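Local coordinates for protein alpha-galactosidase (Lactobacillus brevis, PDB 3MI6) that probably hydrolyses terminal, non-reducing alpha-D-galactose residues of alpha-D-galactosides, as a member of glycosyl hydrolase family 36, at residues D[366-369]-D[370-373]; D[338-341]-D[342-346]; D[416-419]-D[420-424]. All blocks are in the same frame, centred on the assembly; numbering follows the deposited sequence.

Contact 1: residues D[366-369]-D[370-373]; sequences LDDG and WFGH
Leu366 and Trp370 make the apolar part of this local contact, at the end of strand 363-366 of the TIM barrel and in the loop after it. The CD2 branch of Leu366 reaches CB of Trp370 at 3.6 Å and lies 4.0 Å from CG of Trp370, so the methyl packs where the indole joins its stem. With CG of Trp370 set between its own N and carbonyl carbon (chi1 62°), the indole comes alongside Leu366 and brings CD1 to 3.4 Å from Asp367 O, which lies at the edge in the ring plane. One face of the indole, near the rim, meets CB of the next residue, Phe371. NE1 is used outside the loop, in a hydrogen bond to Trp412 O, and Phe413 meets the indole edge-to-face.

A carboxylate and a phenyl ring make the second kind of contact. Asp368 OD1 lies 3.5 Å from Phe371 CE2 and 3.6 Å from Phe371 CZ, approaching the ring obliquely with the two planes only 19° apart. Both oxygens of Asp368 are also hydrogen-bonded just beyond the loop segment, OD2 in a salt bridge with Arg374.

The polar part is a short link between neighbours: Asp368 N donates to Asp367 OD2 at 2.8 Å, meeting it on the anti side, 33° out of the carboxylate plane. At Gly369, with positive phi, a side chain would run into the carbonyl of Asp368.

Both carboxylates are predicted to bind substrate; Lys477, Asn335 and Asp368 N on Asp367, and Arg374 on Asp368, would probably limit their rotation.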
loop_
_atom_site.group_PDB
_atom_site.type_symbol
_atom_site.label_atom_id
_atom_site.label_comp_id
_atom_site.label_asym_id
_atom_site.label_seq_id
_atom_site.Cartn_x
_atom_site.Cartn_y
_atom_site.Cartn_z
ATOM N N LEU D 366 -30.788 -14.830 -36.813
ATOM C CA LEU D 366 -29.871 -15.473 -37.733
ATOM C C LEU D 366 -28.552 -14.684 -37.781
ATOM O O LEU D 366 -28.558 -13.473 -38.035
ATOM C CB LEU D 366 -30.519 -15.525 -39.105
ATOM C CG LEU D 366 -29.709 -16.054 -40.278
ATOM C CD1 LEU D 366 -29.335 -17.483 -40.039
ATOM C CD2 LEU D 366 -30.518 -15.909 -41.560
ATOM N N ASP D 367 -27.425 -15.351 -37.521
ATOM C CA ASP D 367 -26.140 -14.647 -37.455
ATOM C C ASP D 367 -25.355 -14.790 -38.753
ATOM O O ASP D 367 -25.931 -14.999 -39.822
ATOM C CB ASP D 367 -25.296 -15.114 -36.252
ATOM C CG ASP D 367 -24.419 -13.987 -35.654
ATOM O OD1 ASP D 367 -24.906 -13.241 -34.767
ATOM O OD2 ASP D 367 -23.238 -13.866 -36.053
ATOM N N ASP D 368 -24.035 -14.677 -38.641
ATOM C CA ASP D 368 -23.136 -14.655 -39.781
ATOM C C ASP D 368 -23.346 -15.875 -40.674
ATOM O O ASP D 368 -23.454 -16.998 -40.180
ATOM C CB ASP D 368 -21.683 -14.598 -39.282
ATOM C CG ASP D 368 -20.698 -14.126 -40.346
ATOM O OD1 ASP D 368 -20.966 -14.273 -41.552
ATOM O OD2 ASP D 368 -19.634 -13.611 -39.965
ATOM N N GLY D 369 -23.422 -15.649 -41.984
ATOM C CA GLY D 369 -23.430 -16.739 -42.942
ATOM C C GLY D 369 -24.564 -16.766 -43.952
ATOM O O GLY D 369 -24.557 -17.583 -44.863
ATOM N N TRP D 370 -25.532 -15.874 -43.818
ATOM C CA TRP D 370 -26.729 -15.955 -44.648
ATOM C C TRP D 370 -26.580 -15.325 -46.037
ATOM O O TRP D 370 -27.390 -15.572 -46.937
ATOM C CB TRP D 370 -27.915 -15.325 -43.918
ATOM C CG TRP D 370 -27.717 -13.881 -43.620
ATOM C CD1 TRP D 370 -27.155 -13.354 -42.506
ATOM C CD2 TRP D 370 -28.071 -12.781 -44.452
ATOM N NE1 TRP D 370 -27.139 -11.991 -42.583
ATOM C CE2 TRP D 370 -27.696 -11.610 -43.773
ATOM C CE3 TRP D 370 -28.668 -12.669 -45.704
ATOM C CZ2 TRP D 370 -27.901 -10.337 -44.302
ATOM C CZ3 TRP D 370 -28.871 -11.408 -46.232
ATOM C CH2 TRP D 370 -28.492 -10.257 -45.530
ATOM N N PHE D 371 -25.544 -14.514 -46.208
ATOM C CA PHE D 371 -25.387 -13.713 -47.417
ATOM C C PHE D 371 -24.321 -14.274 -48.376
ATOM O O PHE D 371 -23.478 -15.083 -47.975
ATOM C CB PHE D 371 -25.039 -12.285 -47.011
ATOM C CG PHE D 371 -23.872 -12.199 -46.066
ATOM C CD1 PHE D 371 -22.651 -11.707 -46.492
ATOM C CD2 PHE D 371 -23.987 -12.635 -44.754
ATOM C CE1 PHE D 371 -21.572 -11.630 -45.620
ATOM C CE2 PHE D 371 -22.908 -12.568 -43.885
ATOM C CZ PHE D 371 -21.704 -12.057 -44.320
ATOM N N GLY D 372 -24.364 -13.847 -49.637
ATOM C CA GLY D 372 -23.338 -14.198 -50.610
ATOM C C GLY D 372 -22.968 -15.670 -50.688
ATOM O O GLY D 372 -23.738 -16.491 -51.170
ATOM N N HIS D 373 -21.766 -16.005 -50.241
ATOM C CA HIS D 373 -21.371 -17.402 -50.098
ATOM C C HIS D 373 -20.596 -17.641 -48.792
ATOM O O HIS D 373 -19.637 -18.414 -48.753
ATOM C CB HIS D 373 -20.622 -17.929 -51.343
ATOM C CG HIS D 373 -19.666 -16.951 -51.967
ATOM N ND1 HIS D 373 -20.079 -15.784 -52.581
ATOM C CD2 HIS D 373 -18.319 -16.994 -52.117
ATOM C CE1 HIS D 373 -19.026 -15.136 -53.051
ATOM N NE2 HIS D 373 -17.947 -15.852 -52.787
#

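Contact 2: residues D[338-341]-D[342-346]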
loop_
_atom_site.group_PDB
_atom_site.type_symbol
_atom_site.label_atom_id
_atom_site.label_comp_id
_atom_site.label_asym_id
_atom_site.label_seq_id
_atom_site.Cartn_x
_atom_site.Cartn_y
_atom_site.Cartn_z
ATOM N N GLU D 338 -22.644 -19.371 -31.883
ATOM C CA GLU D 338 -21.868 -20.395 -31.154
ATOM C C GLU D 338 -22.538 -21.785 -31.199
ATOM O O GLU D 338 -21.987 -22.785 -30.711
ATOM C CB GLU D 338 -21.625 -19.981 -29.688
ATOM C CG GLU D 338 -20.736 -18.741 -29.466
ATOM C CD GLU D 338 -20.436 -18.477 -27.967
ATOM O OE1 GLU D 338 -20.103 -19.453 -27.244
ATOM O OE2 GLU D 338 -20.528 -17.300 -27.519
ATOM N N ALA D 339 -23.728 -21.832 -31.795
ATOM C CA ALA D 339 -24.504 -23.057 -31.895
ATOM C C ALA D 339 -24.177 -23.849 -33.150
ATOM O O ALA D 339 -24.123 -25.072 -33.110
ATOM C CB ALA D 339 -25.983 -22.737 -31.853
ATOM N N THR D 340 -23.961 -23.151 -34.262
ATOM C CA THR D 340 -23.728 -23.814 -35.545
ATOM C C THR D 340 -22.433 -23.266 -36.174
ATOM O O THR D 340 -21.684 -24.000 -36.826
ATOM C CB THR D 340 -25.025 -23.853 -36.409
ATOM O OG1 THR D 340 -25.653 -22.567 -36.388
ATOM C CG2 THR D 340 -26.010 -24.901 -35.892
ATOM N N TYR D 341 -22.169 -21.980 -35.975
ATOM C CA TYR D 341 -21.247 -21.188 -36.794
ATOM C C TYR D 341 -21.732 -21.278 -38.246
ATOM O O TYR D 341 -22.939 -21.339 -38.489
ATOM C CB TYR D 341 -19.808 -21.691 -36.640
ATOM C CG TYR D 341 -19.301 -21.551 -35.207
ATOM C CD1 TYR D 341 -18.819 -20.328 -34.739
ATOM C CD2 TYR D 341 -19.327 -22.630 -34.315
ATOM C CE1 TYR D 341 -18.360 -20.183 -33.430
ATOM C CE2 TYR D 341 -18.869 -22.495 -32.998
ATOM C CZ TYR D 341 -18.388 -21.266 -32.564
ATOM O OH TYR D 341 -17.937 -21.107 -31.270
ATOM N N PHE D 342 -20.819 -21.282 -39.211
ATOM C CA PHE D 342 -21.212 -21.192 -40.624
ATOM C C PHE D 342 -21.899 -22.461 -41.130
ATOM O O PHE D 342 -22.472 -22.472 -42.223
ATOM C CB PHE D 342 -20.005 -20.867 -41.509
ATOM C CG PHE D 342 -19.207 -19.691 -41.036
ATOM C CD1 PHE D 342 -19.641 -18.398 -41.285
ATOM C CD2 PHE D 342 -18.019 -19.875 -40.340
ATOM C CE1 PHE D 342 -18.905 -17.309 -40.845
ATOM C CE2 PHE D 342 -17.276 -18.789 -39.899
ATOM C CZ PHE D 342 -17.721 -17.504 -40.151
ATOM N N ASP D 343 -21.834 -23.524 -40.329
ATOM C CA ASP D 343 -22.361 -24.832 -40.725
ATOM C C ASP D 343 -23.859 -24.947 -40.444
ATOM O O ASP D 343 -24.274 -25.572 -39.457
ATOM C CB ASP D 343 -21.583 -25.966 -40.029
ATOM C CG ASP D 343 -22.079 -27.366 -40.415
ATOM O OD1 ASP D 343 -22.845 -27.510 -41.397
ATOM O OD2 ASP D 343 -21.688 -28.330 -39.727
ATOM N N PHE D 344 -24.663 -24.337 -41.313
ATOM C CA PHE D 344 -26.115 -24.405 -41.182
ATOM C C PHE D 344 -26.839 -24.230 -42.508
ATOM O O PHE D 344 -26.250 -23.842 -43.511
ATOM C CB PHE D 344 -26.640 -23.391 -40.138
ATOM C CG PHE D 344 -26.594 -21.949 -40.592
ATOM C CD1 PHE D 344 -27.575 -21.439 -41.438
ATOM C CD2 PHE D 344 -25.580 -21.098 -40.158
ATOM C CE1 PHE D 344 -27.543 -20.120 -41.854
ATOM C CE2 PHE D 344 -25.541 -19.770 -40.572
ATOM C CZ PHE D 344 -26.527 -19.284 -41.422
ATOM N N ASN D 345 -28.125 -24.548 -42.487
ATOM C CA ASN D 345 -29.035 -24.317 -43.603
ATOM C C ASN D 345 -30.454 -24.132 -43.047
ATOM O O ASN D 345 -30.692 -24.411 -41.868
ATOM C CB ASN D 345 -28.962 -25.458 -44.635
ATOM C CG ASN D 345 -29.184 -26.844 -44.018
ATOM O OD1 ASN D 345 -30.032 -27.022 -43.139
ATOM N ND2 ASN D 345 -28.427 -27.836 -44.497
ATOM N N GLU D 346 -31.386 -23.657 -43.874
ATOM C CA GLU D 346 -32.718 -23.298 -43.379
ATOM C C GLU D 346 -33.369 -24.380 -42.515
ATOM O O GLU D 346 -33.854 -24.105 -41.414
ATOM C CB GLU D 346 -33.656 -22.923 -44.524
ATOM C CG GLU D 346 -35.110 -22.921 -44.095
ATOM C CD GLU D 346 -35.926 -21.831 -44.754
ATOM O OE1 GLU D 346 -35.529 -21.355 -45.838
ATOM O OE2 GLU D 346 -36.975 -21.455 -44.184
#
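Thr340 and Phe344 touch across a tight reversal of the chain after barrel strand 333-335, their side chains crossing at about a right angle. Thr340 OG1 lies 4.0 Å from both CB and CD2 of Phe344, and Thr340 CB is 3.6 Å from Asp343 O. The Phe344 ring also presents its edge to a backbone carbonyl: Tyr341 O is in the ring plane, nearest to CD2. With CG held between the backbone N and the carbonyl carbon (chi1 73°), Phe344 brings its ring back beside Thr340 and Tyr341.

The backbone behind these touches is a type II' beta turn from Thr340 to Asp343, entered as helix 337-340 ends. Tyr341 is the first residue to leave helical angles and has positive phi. Thr340 O and Asp343 N are 3.5 Å apart without a hydrogen bond. An inverse gamma turn centred on Asp343 follows, closed by a weak bond of 3.0 Å from Phe344 N to Phe342 O.

Farther out, other groups fix the side chains. Thr340 OG1 is hydrogen-bonded to Asn336 O, four residues earlier, just before the helix. The Tyr341 ring lays one face over Glu338 CA, toward the rim; Trp337 meets it edge-to-face, and its OH pairs with Asp582 OD2. Leu349 of helix 346-358 packs on Phe344. Asn345 is the N-cap of that helix, its OD1 accepting from Lys348 N. Phe342 lies near Asp368 and Arg444, predicted substrate-binding residues.

The covalent turn and the packing of Thr340 on Phe344 join 338-341 to 342-346, with no hydrogen bond across. The polar ends of Thr340, Tyr341 and Asn345 tie the turn to Asn336, to helix 346-358 and to the loop of Asp582.

Contact 3: residues D[416-419]-D[420-424]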
loop_
_atom_site.group_PDB
_atom_site.type_symbol
_atom_site.label_atom_id
_atom_site.label_comp_id
_atom_site.label_asym_id
_atom_site.label_seq_id
_atom_site.Cartn_x
_atom_site.Cartn_y
_atom_site.Cartn_z
ATOM N N GLU D 416 -19.841 -1.902 -42.585
ATOM C CA GLU D 416 -18.612 -1.158 -42.832
ATOM C C GLU D 416 -17.488 -1.981 -43.507
ATOM O O GLU D 416 -16.424 -1.436 -43.813
ATOM C CB GLU D 416 -18.120 -0.542 -41.510
ATOM C CG GLU D 416 -19.201 0.225 -40.711
ATOM C CD GLU D 416 -18.976 0.175 -39.191
ATOM O OE1 GLU D 416 -17.991 0.773 -38.704
ATOM O OE2 GLU D 416 -19.788 -0.461 -38.477
HETATM N N MSE D 417 -17.736 -3.273 -43.757
HETATM C CA MSE D 417 -16.690 -4.217 -44.199
HETATM C C MSE D 417 -16.824 -4.785 -45.621
HETATM O O MSE D 417 -17.928 -4.931 -46.148
HETATM C CB MSE D 417 -16.559 -5.380 -43.205
HETATM C CG MSE D 417 -16.228 -4.942 -41.785
HETATM SE SE MSE D 417 -14.581 -3.859 -41.634
HETATM C CE MSE D 417 -14.938 -3.118 -39.872
ATOM N N VAL D 418 -15.682 -5.116 -46.224
ATOM C CA VAL D 418 -15.628 -5.671 -47.582
ATOM C C VAL D 418 -14.541 -6.751 -47.706
ATOM O O VAL D 418 -13.385 -6.527 -47.343
ATOM C CB VAL D 418 -15.412 -4.552 -48.654
ATOM C CG1 VAL D 418 -14.109 -3.798 -48.398
ATOM C CG2 VAL D 418 -15.481 -5.116 -50.089
ATOM N N SER D 419 -14.930 -7.928 -48.186
ATOM C CA SER D 419 -13.988 -9.002 -48.503
ATOM C C SER D 419 -13.527 -8.880 -49.961
ATOM O O SER D 419 -14.274 -8.390 -50.802
ATOM C CB SER D 419 -14.645 -10.363 -48.269
ATOM O OG SER D 419 -14.348 -10.869 -46.977
ATOM N N VAL D 420 -12.306 -9.308 -50.270
ATOM C CA VAL D 420 -11.823 -9.184 -51.642
ATOM C C VAL D 420 -12.557 -10.165 -52.549
ATOM O O VAL D 420 -12.873 -9.845 -53.700
ATOM C CB VAL D 420 -10.300 -9.393 -51.773
ATOM C CG1 VAL D 420 -9.873 -9.239 -53.219
ATOM C CG2 VAL D 420 -9.549 -8.401 -50.911
ATOM N N ASP D 421 -12.830 -11.359 -52.033
ATOM C CA ASP D 421 -13.715 -12.280 -52.732
ATOM C C ASP D 421 -15.156 -11.831 -52.546
ATOM O O ASP D 421 -15.895 -12.433 -51.776
ATOM C CB ASP D 421 -13.548 -13.726 -52.228
ATOM C CG ASP D 421 -14.267 -14.756 -53.124
ATOM O OD1 ASP D 421 -14.717 -14.380 -54.236
ATOM O OD2 ASP D 421 -14.375 -15.941 -52.723
ATOM N N SER D 422 -15.559 -10.772 -53.238
ATOM C CA SER D 422 -16.949 -10.345 -53.178
ATOM C C SER D 422 -17.394 -9.470 -54.353
ATOM O O SER D 422 -16.667 -8.582 -54.794
ATOM C CB SER D 422 -17.225 -9.633 -51.854
ATOM O OG SER D 422 -16.806 -8.291 -51.914
ATOM N N ASP D 423 -18.607 -9.726 -54.833
ATOM C CA ASP D 423 -19.227 -8.945 -55.906
ATOM C C ASP D 423 -19.022 -7.432 -55.756
ATOM O O ASP D 423 -18.866 -6.714 -56.749
ATOM C CB ASP D 423 -20.741 -9.236 -55.988
ATOM C CG ASP D 423 -21.063 -10.644 -56.530
ATOM O OD1 ASP D 423 -20.131 -11.470 -56.710
ATOM O OD2 ASP D 423 -22.266 -10.917 -56.771
ATOM N N LEU D 424 -19.046 -6.951 -54.518
ATOM C CA LEU D 424 -18.945 -5.524 -54.251
ATOM C C LEU D 424 -17.565 -5.043 -54.666
ATOM O O LEU D 424 -17.409 -3.965 -55.245
ATOM C CB LEU D 424 -19.163 -5.248 -52.760
ATOM C CG LEU D 424 -19.862 -3.956 -52.331
ATOM C CD1 LEU D 424 -19.653 -3.710 -50.837
ATOM C CD2 LEU D 424 -19.373 -2.774 -53.122
#
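The chain runs extended from strand 417-418 through Ser419, then folds back through an inverse gamma turn centred on Asp421, with a weak bond of 2.9 Å from Ser422 N to Val420 O. This is part of the loop after strand 408-413 of the TIM barrel; the short strand pairs antiparallel with 447-448, where Val418 and Phe447 are joined by backbone hydrogen bonding.

Ser422 carries the contact. Its OG donates to Ser419 O at 2.8 Å, with a C=O...OG angle of 148° and the donor tilted 23° from the carbonyl plane. A chi1 of 82° places OG between the backbone N and carbonyl carbon, turned toward the carbonyl of Ser419; there it also receives a weak hydrogen bond from Tyr425 N. An alanine here would remove OG, and would probably leave Ser419 O without this donor and Tyr425 N without its weak acceptor, freeing the turn to shift against Ser419.

Beside the bond, Val420 packs on Phe447 and Ser419 touches Leu381. The CG2 branch of Val418, anti to its own N, comes 3.9 Å from Ser422 OG and 4.5 Å from Leu424 CD1.

In the fold
The three contacts belong to loops of one TIM barrel: contact 2 follows strand 333-335, contact 1 strand 363-366 and contact 3 strand 408-413. Contacts 1 and 2 pack together, their centres 9 Å apart: Leu366 CD1 lies 3.6 Å from Phe344 CZ, and Asp368 CG lies 3.7 Å from Phe342 CE1. The Phe342 side chain is also about 4 Å from that of Arg444, which like Asp368 is predicted to bind substrate. Contact 3, 13 Å from contact 1 between centres, touches it where His373 NE2 is 3.6 Å from Asp421 OD2. The centres of contacts 2 and 3 are 21 Å apart, which places contact 1 between them.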